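Putative flagellar hook-associated protein (Vibrio parahaemolyticus, PDB 3PWX) probably serves as a structural component of the bacterial flagellum, as a member of the flagellin family. Local coordinates at residues Ser80-Ile85 with Asn153-Ile158; Ala109-Ser114 with Val118-Ser123. All coordinates share one frame; numbering follows the deposited sequence.

Contact 1: residues Ser80-Ile85 with Asn153-Ile158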
loop_
_atom_site.group_PDB
_atom_site.type_symbol
_atom_site.label_atom_id
_atom_site.label_comp_id
_atom_site.label_asym_id
_atom_site.label_seq_id
_atom_site.Cartn_x
_atom_site.Cartn_y
_atom_site.Cartn_z
ATOM N N SER A 80 -2.199 -25.685 -27.903
ATOM C CA SER A 80 -2.091 -24.266 -28.266
ATOM C C SER A 80 -2.435 -23.307 -27.175
ATOM O O SER A 80 -1.666 -22.373 -26.931
ATOM C CB SER A 80 -2.995 -23.895 -29.413
ATOM O OG SER A 80 -2.171 -23.621 -30.500
ATOM N N TYR A 81 -3.598 -23.526 -26.564
ATOM C CA TYR A 81 -4.091 -22.704 -25.456
ATOM C C TYR A 81 -3.229 -22.911 -24.200
ATOM O O TYR A 81 -2.932 -21.962 -23.492
ATOM C CB TYR A 81 -5.594 -22.949 -25.219
ATOM C CG TYR A 81 -6.438 -22.562 -26.442
ATOM C CD1 TYR A 81 -6.463 -21.237 -26.875
ATOM C CD2 TYR A 81 -7.158 -23.501 -27.173
ATOM C CE1 TYR A 81 -7.206 -20.830 -27.969
ATOM C CE2 TYR A 81 -7.919 -23.103 -28.311
ATOM C CZ TYR A 81 -7.929 -21.742 -28.674
ATOM O OH TYR A 81 -8.605 -21.228 -29.729
ATOM N N ARG A 82 -2.781 -24.145 -24.001
ATOM C CA ARG A 82 -1.806 -24.458 -23.008
ATOM C C ARG A 82 -0.553 -23.605 -23.166
ATOM O O ARG A 82 -0.125 -22.970 -22.189
ATOM C CB ARG A 82 -1.466 -25.936 -23.002
ATOM C CG ARG A 82 -0.487 -26.338 -21.902
ATOM C CD ARG A 82 0.184 -27.656 -22.254
ATOM N NE ARG A 82 1.140 -27.473 -23.352
ATOM C CZ ARG A 82 1.769 -28.472 -23.980
ATOM N NH1 ARG A 82 2.584 -28.218 -24.994
ATOM N NH2 ARG A 82 1.532 -29.724 -23.624
ATOM N N ASP A 83 -0.020 -23.497 -24.375
ATOM C CA ASP A 83 1.247 -22.784 -24.538
ATOM C C ASP A 83 1.048 -21.313 -24.385
ATOM O O ASP A 83 1.789 -20.650 -23.669
ATOM C CB ASP A 83 1.877 -23.066 -25.894
ATOM C CG ASP A 83 2.338 -24.508 -26.044
ATOM O OD1 ASP A 83 2.360 -25.278 -25.052
ATOM O OD2 ASP A 83 2.680 -24.868 -27.198
ATOM N N SER A 84 0.014 -20.815 -25.040
ATOM C CA SER A 84 -0.438 -19.441 -24.929
ATOM C C SER A 84 -0.668 -18.942 -23.455
ATOM O O SER A 84 -0.429 -17.769 -23.124
ATOM C CB SER A 84 -1.678 -19.307 -25.815
ATOM O OG SER A 84 -2.493 -18.205 -25.449
ATOM N N ILE A 85 -1.113 -19.831 -22.574
ATOM C CA ILE A 85 -1.300 -19.498 -21.168
ATOM C C ILE A 85 0.059 -19.463 -20.473
ATOM O O ILE A 85 0.286 -18.636 -19.599
ATOM C CB ILE A 85 -2.218 -20.511 -20.478
ATOM C CG1 ILE A 85 -3.668 -20.205 -20.782
ATOM C CG2 ILE A 85 -2.011 -20.547 -18.999
ATOM C CD1 ILE A 85 -4.561 -21.493 -20.811
ATOM N N ASN A 153 -1.212 -27.425 -10.664
ATOM C CA ASN A 153 -1.876 -26.469 -11.535
ATOM C C ASN A 153 -2.608 -27.045 -12.740
ATOM O O ASN A 153 -2.618 -28.233 -12.964
ATOM C CB ASN A 153 -0.872 -25.426 -11.976
ATOM C CG ASN A 153 0.179 -25.991 -12.836
ATOM O OD1 ASN A 153 -0.106 -26.451 -13.930
ATOM N ND2 ASN A 153 1.414 -25.978 -12.364
ATOM N N VAL A 154 -3.221 -26.157 -13.505
ATOM C CA VAL A 154 -4.057 -26.514 -14.610
ATOM C C VAL A 154 -3.260 -26.997 -15.788
ATOM O O VAL A 154 -3.767 -27.776 -16.600
ATOM C CB VAL A 154 -4.972 -25.329 -15.060
ATOM C CG1 VAL A 154 -4.154 -24.221 -15.705
ATOM C CG2 VAL A 154 -6.069 -25.815 -16.030
ATOM N N LEU A 155 -2.028 -26.537 -15.916
ATOM C CA LEU A 155 -1.260 -26.937 -17.089
ATOM C C LEU A 155 -0.801 -28.381 -16.984
ATOM O O LEU A 155 -0.705 -29.087 -17.972
ATOM C CB LEU A 155 -0.109 -25.978 -17.346
ATOM C CG LEU A 155 -0.544 -24.551 -17.718
ATOM C CD1 LEU A 155 0.664 -23.671 -18.069
ATOM C CD2 LEU A 155 -1.561 -24.480 -18.852
ATOM N N ASN A 156 -0.547 -28.832 -15.767
ATOM C CA ASN A 156 -0.284 -30.240 -15.572
ATOM C C ASN A 156 -1.541 -31.079 -15.770
ATOM O O ASN A 156 -1.467 -32.158 -16.326
ATOM C CB ASN A 156 0.386 -30.456 -14.226
ATOM C CG ASN A 156 1.822 -29.927 -14.242
ATOM O OD1 ASN A 156 2.446 -29.946 -15.307
ATOM N ND2 ASN A 156 2.337 -29.409 -13.102
ATOM N N GLN A 157 -2.702 -30.554 -15.365
ATOM C CA GLN A 157 -3.886 -31.329 -15.408
ATOM C C GLN A 157 -4.304 -31.460 -16.866
ATOM O O GLN A 157 -4.845 -32.490 -17.269
ATOM C CB GLN A 157 -4.974 -30.668 -14.595
ATOM C CG GLN A 157 -6.363 -31.361 -14.700
ATOM C CD GLN A 157 -6.287 -32.776 -14.192
ATOM O OE1 GLN A 157 -5.725 -33.016 -13.117
ATOM N NE2 GLN A 157 -6.845 -33.720 -14.943
ATOM N N ILE A 158 -4.028 -30.425 -17.660
ATOM C CA ILE A 158 -4.435 -30.439 -19.058
ATOM C C ILE A 158 -3.593 -31.518 -19.789
ATOM O O ILE A 158 -4.103 -32.184 -20.714
ATOM C CB ILE A 158 -4.412 -29.026 -19.756
ATOM C CG1 ILE A 158 -5.202 -29.038 -21.074
ATOM C CG2 ILE A 158 -3.001 -28.620 -20.114
ATOM C CD1 ILE A 158 -6.710 -29.680 -21.043
#
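Arg-82 and Leu-155 bring their CA atoms to 6.4 Å where helix 80-85 runs antiparallel to helix 154-158, the two short axes making an angle of 162° at a closest approach of 10.6 Å. The gap is filled mainly by side chains. CD2 of Leu-155 reaches between Arg-82 and Ile-85, touching CG of Arg-82 at 3.7 Å and CG2 of Ile-85 at 4.0 Å. Ile-158, one turn further on, sets its CG2 3.8 Å from CG of Arg-82, which makes the arginine's aliphatic stem part of the apolar seam. With CG trans to the backbone N (chi1 -177°), that stem extends toward the partner helix before bending at chi3. The guanidinium then clasps Asp-83 side-on, NE and NH1 both donating in its plane to OD1, while NH2 forms a salt bridge with Asp-159 and so ties the two helices by charge as well. Asn-153 is the N-cap of the second helix: its OD1 accepts from Asn-156 N at 3.0 Å and more weakly from Leu-155 N. Helix 7-61 packs against Ile-85 and Ile-158 through Ser-50 and Met-54, whereas Val-154 and Gln-157 face helix 172-223, as in a helical bundle.

Contact 2: residues Ala109-Ser114 with Val118-Ser123; sequences ALNKSS and VVEGNS
Asn-111 and Val-118 form the antiparallel hydrogen-bonded pair of this short beta hairpin. Val-118 N donates to Asn-111 O at 2.8 Å, and Asn-111 N returns a bond to Val-118 O at 3.0 Å. Beyond the strands, Ala-109 O is gripped twice: Glu-120 N donates to it at 2.6 Å and Gly-121 N at 3.1 Å. Both donors come from the same face of the carbonyl, and the bond from Glu-120 N is the more bent, at 130°.

Side chains reinforce this pattern. With its CG placed trans to the backbone N (chi1 -160°), Asn-111 projects its amide toward Glu-120, and ND2 donates to OE1 of Glu-120 at 3.1 Å. OE1 accepts with its syn lone pair, on the side of OE2, and lies close to the plane of the amide, although the two flat groups are turned 82° against each other. At the other end of the same amide, OD1 accepts from Ser-113 N at 3.0 Å, closing an Asx turn that leads the chain away from the strand.

Leu-110 and Val-119, a non-hydrogen-bonded pair, project from the other face of the hairpin. CD2 of Leu-110 lies 4.1 Å from CG2 of Val-119, the side chains meeting at a slant, while Val-119 also packs on Gln-143 of helix 142-145. Towards the turn, Ser-114 OG rests 3.8 Å from CG2 of Val-118.

The asparagine thus uses both ends of its amide, one to bind the opposite segment and one to shape the exit from its own strand. Held at ND2 by OE1 of Glu-120 and at OD1 by Ser-113 N, the amide has its flip state set, and the nearby N-H would probably stabilise Glu-120 as a carboxylate.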
loop_
_atom_site.group_PDB
_atom_site.type_symbol
_atom_site.label_atom_id
_atom_site.label_comp_id
_atom_site.label_asym_id
_atom_site.label_seq_id
_atom_site.Cartn_x
_atom_site.Cartn_y
_atom_site.Cartn_z
ATOM N N ALA A 109 8.285 -16.994 -14.767
ATOM C CA ALA A 109 7.340 -17.450 -13.720
ATOM C C ALA A 109 7.095 -18.957 -13.788
ATOM O O ALA A 109 6.907 -19.608 -12.742
ATOM C CB ALA A 109 6.048 -16.747 -13.866
ATOM N N LEU A 110 7.133 -19.492 -15.006
ATOM C CA LEU A 110 6.870 -20.906 -15.271
ATOM C C LEU A 110 8.020 -21.555 -16.059
ATOM O O LEU A 110 8.568 -20.974 -16.996
ATOM C CB LEU A 110 5.592 -21.035 -16.103
ATOM C CG LEU A 110 4.213 -21.069 -15.468
ATOM C CD1 LEU A 110 3.225 -20.696 -16.518
ATOM C CD2 LEU A 110 3.931 -22.465 -15.006
ATOM N N ASN A 111 8.367 -22.769 -15.672
ATOM C CA ASN A 111 9.428 -23.529 -16.301
ATOM C C ASN A 111 8.918 -24.954 -16.525
ATOM O O ASN A 111 8.280 -25.529 -15.638
ATOM C CB ASN A 111 10.627 -23.567 -15.364
ATOM C CG ASN A 111 11.933 -23.911 -16.079
ATOM O OD1 ASN A 111 11.975 -24.729 -16.999
ATOM N ND2 ASN A 111 13.012 -23.278 -15.648
ATOM N N LYS A 112 9.216 -25.528 -17.694
ATOM C CA LYS A 112 8.747 -26.902 -18.046
ATOM C C LYS A 112 9.903 -27.864 -18.240
ATOM O O LYS A 112 9.697 -29.047 -18.533
ATOM C CB LYS A 112 7.825 -26.912 -19.276
ATOM C CG LYS A 112 6.768 -28.017 -19.191
ATOM C CD LYS A 112 6.247 -28.530 -20.570
ATOM C CE LYS A 112 5.112 -29.568 -20.373
ATOM N NZ LYS A 112 4.120 -29.718 -21.549
ATOM N N SER A 113 11.119 -27.353 -18.053
ATOM C CA SER A 113 12.367 -28.138 -18.126
ATOM C C SER A 113 12.325 -29.524 -17.489
ATOM O O SER A 113 13.074 -30.392 -17.871
ATOM C CB SER A 113 13.504 -27.369 -17.453
ATOM O OG SER A 113 14.024 -26.412 -18.345
ATOM N N SER A 114 11.485 -29.707 -16.480
ATOM C CA SER A 114 11.540 -30.912 -15.682
ATOM C C SER A 114 10.661 -32.018 -16.231
ATOM O O SER A 114 10.669 -33.124 -15.700
ATOM C CB SER A 114 11.273 -30.601 -14.180
ATOM O OG SER A 114 9.937 -30.255 -13.877
ATOM N N VAL A 118 6.477 -26.157 -13.640
ATOM C CA VAL A 118 6.841 -25.792 -12.273
ATOM C C VAL A 118 6.737 -24.242 -12.102
ATOM O O VAL A 118 7.242 -23.470 -12.932
ATOM C CB VAL A 118 8.266 -26.313 -11.875
ATOM C CG1 VAL A 118 8.868 -25.454 -10.714
ATOM C CG2 VAL A 118 8.233 -27.788 -11.513
ATOM N N VAL A 119 6.088 -23.769 -11.045
ATOM C CA VAL A 119 6.067 -22.322 -10.875
ATOM C C VAL A 119 7.343 -21.846 -10.264
ATOM O O VAL A 119 7.622 -22.142 -9.101
ATOM C CB VAL A 119 4.835 -21.803 -10.127
ATOM C CG1 VAL A 119 4.979 -20.299 -9.968
ATOM C CG2 VAL A 119 3.523 -22.085 -10.944
ATOM N N GLU A 120 8.156 -21.109 -11.016
ATOM C CA GLU A 120 9.378 -20.586 -10.365
ATOM C C GLU A 120 9.293 -19.171 -9.864
ATOM O O GLU A 120 10.167 -18.760 -9.134
ATOM C CB GLU A 120 10.601 -20.740 -11.240
ATOM C CG GLU A 120 11.383 -21.995 -10.950
ATOM C CD GLU A 120 12.052 -22.494 -12.211
ATOM O OE1 GLU A 120 12.112 -21.678 -13.171
ATOM O OE2 GLU A 120 12.480 -23.681 -12.278
ATOM N N GLY A 121 8.247 -18.425 -10.221
ATOM C CA GLY A 121 8.017 -17.117 -9.634
ATOM C C GLY A 121 7.751 -17.355 -8.165
ATOM O O GLY A 121 7.402 -18.488 -7.817
ATOM N N ASN A 122 7.905 -16.328 -7.318
ATOM C CA ASN A 122 7.484 -16.407 -5.931
ATOM C C ASN A 122 6.211 -15.561 -5.825
ATOM O O ASN A 122 5.676 -15.141 -6.852
ATOM C CB ASN A 122 8.625 -15.976 -4.948
ATOM C CG ASN A 122 8.974 -14.460 -5.048
ATOM O OD1 ASN A 122 8.104 -13.645 -5.325
ATOM N ND2 ASN A 122 10.217 -14.102 -4.855
ATOM N N SER A 123 5.713 -15.281 -4.617
ATOM C CA SER A 123 4.447 -14.559 -4.541
ATOM C C SER A 123 4.513 -13.229 -3.759
ATOM O O SER A 123 3.498 -12.726 -3.177
ATOM C CB SER A 123 3.361 -15.498 -4.055
ATOM O OG SER A 123 3.549 -15.682 -2.683
#

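How the contacts relate
Contact 1 and contact 2 have centres about 13 Å apart, on the same side of the chain's centre. Along the sequence, helix 71-89 is followed by the hairpin of strands 110-111 and 118-119, and only later by helix 154-166, so contact 2 is formed within the connection whose ends meet in contact 1. The hairpin touches the helix pair directly: CD1 of Leu-110 packs on CD1 of Leu-155 at 4.2 Å. Arg-82 and Lys-112 also come together around Asp-159, whose two carboxylate oxygens each take one of them in a salt bridge. The local hairpin is thereby joined to the long-range helix pairing through both apolar and ionic contacts.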